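Local coordinates for Thiol:disulfide interchange protein (Klebsiella pneumoniae, PDB 6DXN) that probably acts as a periplasmic thiol-disulfide oxidoreductase of the DsbA subfamily of the thioredoxin family, at residues P23-F28 and L143-V149. Coordinates in Å, arbitrary orientation, origin at the centre of the assembly. Residue numbers count along the deposited sequence, not the author numbering.
Sequences PPLVEF and LVEKMKV
Residues 25-28 form an extended strand entered from Pro23 and Pro24. Residues 143-149 carry the last turn of helix 131-146 and the start of the loop after it. The backbones stay apart: the nearest CA atoms, those of Phe28 and Val149, are 7.6 Å from each other. No hydrogen bond crosses, so the fit is one of apolar shape.

Strand alternation points Val26 and Phe28 at the helix end, while Leu25 and Glu27 face the other way. Phe28, with chi1 in the m well, is the main bump. Its ring enters a hollow lined by Leu143, Val144, Met147 and Val149. Val149 CG2 lies over one face of the Phe28 ring in a CH-pi contact, 3.4 Å from its centroid. Val144 CG2 lies 3.5 Å from Phe28 CD1, and Leu143 CB is 4.0 Å from Phe28 CZ. Met147 is selenomethionine. Met147 SE sits at the edge of the Phe28 ring, 5.2 Å from its centroid, a Met-aromatic contact. Met147 CE fills the gap between three side chains, 3.5 Å from Pro23 CD and 3.9 Å from both Val26 CG1 and Phe28 CZ. Pro23 CD also meets Leu143 CD2 at 3.5 Å.

The helix closes with a Schellman motif. Lys148 has positive phi (63°), and Lys148 N and Val149 N bond back to Glu145 O (2.9 Å) and Val144 O (3.1 Å). This turn brings Val149 back over Phe28. Tyr156 of the adjacent strand meets the Phe28 ring nearly perpendicularly. The arrangement packs a helix C-terminus against an inner strand of the sheet, 25-29, beside strand 154-157, in a DsbA-type thioredoxin fold.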
loop_
_atom_site.group_PDB
_atom_site.type_symbol
_atom_site.label_atom_id
_atom_site.label_comp_id
_atom_site.label_asym_id
_atom_site.label_seq_id
_atom_site.Cartn_x
_atom_site.Cartn_y
_atom_site.Cartn_z
ATOM N N PRO A 23 -9.705 -6.405 3.901
ATOM C CA PRO A 23 -8.435 -7.107 3.765
ATOM C C PRO A 23 -7.898 -7.437 5.152
ATOM O O PRO A 23 -8.080 -6.670 6.099
ATOM C CB PRO A 23 -7.524 -6.110 3.037
ATOM C CG PRO A 23 -8.480 -5.181 2.321
ATOM C CD PRO A 23 -9.726 -5.129 3.177
ATOM N N PRO A 24 -7.299 -8.624 5.353
ATOM C CA PRO A 24 -6.702 -8.944 6.645
ATOM C C PRO A 24 -5.606 -7.922 6.991
ATOM O O PRO A 24 -5.369 -7.624 8.171
ATOM C CB PRO A 24 -6.103 -10.339 6.432
ATOM C CG PRO A 24 -6.872 -10.923 5.268
ATOM C CD PRO A 24 -7.249 -9.743 4.401
ATOM N N LEU A 25 -4.945 -7.407 5.949
ATOM C CA LEU A 25 -3.866 -6.448 6.117
ATOM C C LEU A 25 -3.765 -5.571 4.864
ATOM O O LEU A 25 -3.552 -6.072 3.748
ATOM C CB LEU A 25 -2.559 -7.206 6.360
ATOM C CG LEU A 25 -1.322 -6.332 6.570
ATOM C CD1 LEU A 25 -1.438 -5.537 7.861
ATOM C CD2 LEU A 25 -0.055 -7.174 6.570
ATOM N N VAL A 26 -3.925 -4.260 5.065
ATOM C CA VAL A 26 -3.871 -3.326 3.960
ATOM C C VAL A 26 -3.114 -2.070 4.414
ATOM O O VAL A 26 -3.253 -1.616 5.564
ATOM C CB VAL A 26 -5.282 -3.012 3.413
ATOM C CG1 VAL A 26 -6.178 -2.348 4.448
ATOM C CG2 VAL A 26 -5.229 -2.162 2.148
ATOM N N GLU A 27 -2.271 -1.572 3.503
ATOM C CA GLU A 27 -1.500 -0.346 3.642
ATOM C C GLU A 27 -2.014 0.622 2.579
ATOM O O GLU A 27 -1.849 0.366 1.386
ATOM C CB GLU A 27 0.004 -0.610 3.464
ATOM C CG GLU A 27 0.868 0.650 3.356
ATOM C CD GLU A 27 2.331 0.392 3.009
ATOM O OE1 GLU A 27 2.661 -0.763 2.663
ATOM O OE2 GLU A 27 3.143 1.335 3.093
ATOM N N PHE A 28 -2.665 1.699 3.020
ATOM C CA PHE A 28 -3.102 2.718 2.082
ATOM C C PHE A 28 -1.880 3.597 1.799
ATOM O O PHE A 28 -1.175 3.994 2.715
ATOM C CB PHE A 28 -4.323 3.479 2.609
ATOM C CG PHE A 28 -5.594 2.660 2.687
ATOM C CD1 PHE A 28 -6.383 2.465 1.563
ATOM C CD2 PHE A 28 -6.026 2.128 3.890
ATOM C CE1 PHE A 28 -7.557 1.730 1.635
ATOM C CE2 PHE A 28 -7.203 1.396 3.963
ATOM C CZ PHE A 28 -7.962 1.196 2.836
ATOM N N LEU A 143 -12.709 1.322 -0.432
ATOM C CA LEU A 143 -12.191 1.111 0.935
ATOM C C LEU A 143 -11.568 2.393 1.507
ATOM O O LEU A 143 -11.621 2.598 2.723
ATOM C CB LEU A 143 -11.223 -0.077 0.958
ATOM C CG LEU A 143 -11.873 -1.427 1.284
ATOM C CD1 LEU A 143 -13.143 -1.664 0.489
ATOM C CD2 LEU A 143 -10.901 -2.567 1.076
ATOM N N VAL A 144 -11.001 3.251 0.651
ATOM C CA VAL A 144 -10.454 4.516 1.156
ATOM C C VAL A 144 -11.602 5.299 1.813
ATOM O O VAL A 144 -11.412 5.947 2.849
ATOM C CB VAL A 144 -9.732 5.319 0.054
ATOM C CG1 VAL A 144 -9.537 6.780 0.430
ATOM C CG2 VAL A 144 -8.406 4.680 -0.315
ATOM N N GLU A 145 -12.796 5.206 1.216
ATOM C CA GLU A 145 -13.989 5.863 1.749
ATOM C C GLU A 145 -14.496 5.100 2.988
ATOM O O GLU A 145 -14.533 5.656 4.088
ATOM C CB GLU A 145 -15.035 6.007 0.636
ATOM C CG GLU A 145 -16.351 6.621 1.081
ATOM C CD GLU A 145 -17.392 5.645 1.603
ATOM O OE1 GLU A 145 -17.648 4.627 0.919
ATOM O OE2 GLU A 145 -17.942 5.898 2.689
ATOM N N LYS A 146 -14.838 3.819 2.823
ATOM C CA LYS A 146 -15.417 3.023 3.937
ATOM C C LYS A 146 -14.503 3.027 5.173
ATOM O O LYS A 146 -14.980 3.259 6.287
ATOM C CB LYS A 146 -15.731 1.598 3.471
ATOM C CG LYS A 146 -16.836 1.484 2.426
ATOM C CD LYS A 146 -18.167 2.058 2.875
ATOM C CE LYS A 146 -19.293 1.790 1.896
ATOM N NZ LYS A 146 -18.998 2.347 0.553
HETATM N N MSE A 147 -13.198 2.792 4.977
HETATM C CA MSE A 147 -12.249 2.756 6.103
HETATM C C MSE A 147 -11.914 4.133 6.670
HETATM O O MSE A 147 -11.290 4.225 7.728
HETATM C CB MSE A 147 -11.004 1.981 5.690
HETATM C CG MSE A 147 -11.406 0.576 5.241
HETATM SE SE MSE A 147 -10.063 -0.758 5.779
HETATM C CE MSE A 147 -10.055 -1.792 4.118
ATOM N N LYS A 148 -12.328 5.192 5.958
ATOM C CA LYS A 148 -12.162 6.588 6.393
ATOM C C LYS A 148 -10.671 6.941 6.499
ATOM O O LYS A 148 -10.227 7.506 7.495
ATOM C CB LYS A 148 -12.903 6.802 7.721
ATOM C CG LYS A 148 -14.372 6.392 7.702
ATOM C CD LYS A 148 -15.059 6.396 9.061
ATOM C CE LYS A 148 -15.182 7.773 9.681
ATOM N NZ LYS A 148 -15.944 7.735 10.955
ATOM N N VAL A 149 -9.911 6.612 5.450
ATOM C CA VAL A 149 -8.473 6.879 5.413
ATOM C C VAL A 149 -8.256 8.400 5.366
ATOM O O VAL A 149 -8.964 9.102 4.659
ATOM C CB VAL A 149 -7.821 6.160 4.219
ATOM C CG1 VAL A 149 -6.314 6.359 4.185
ATOM C CG2 VAL A 149 -8.160 4.676 4.218
#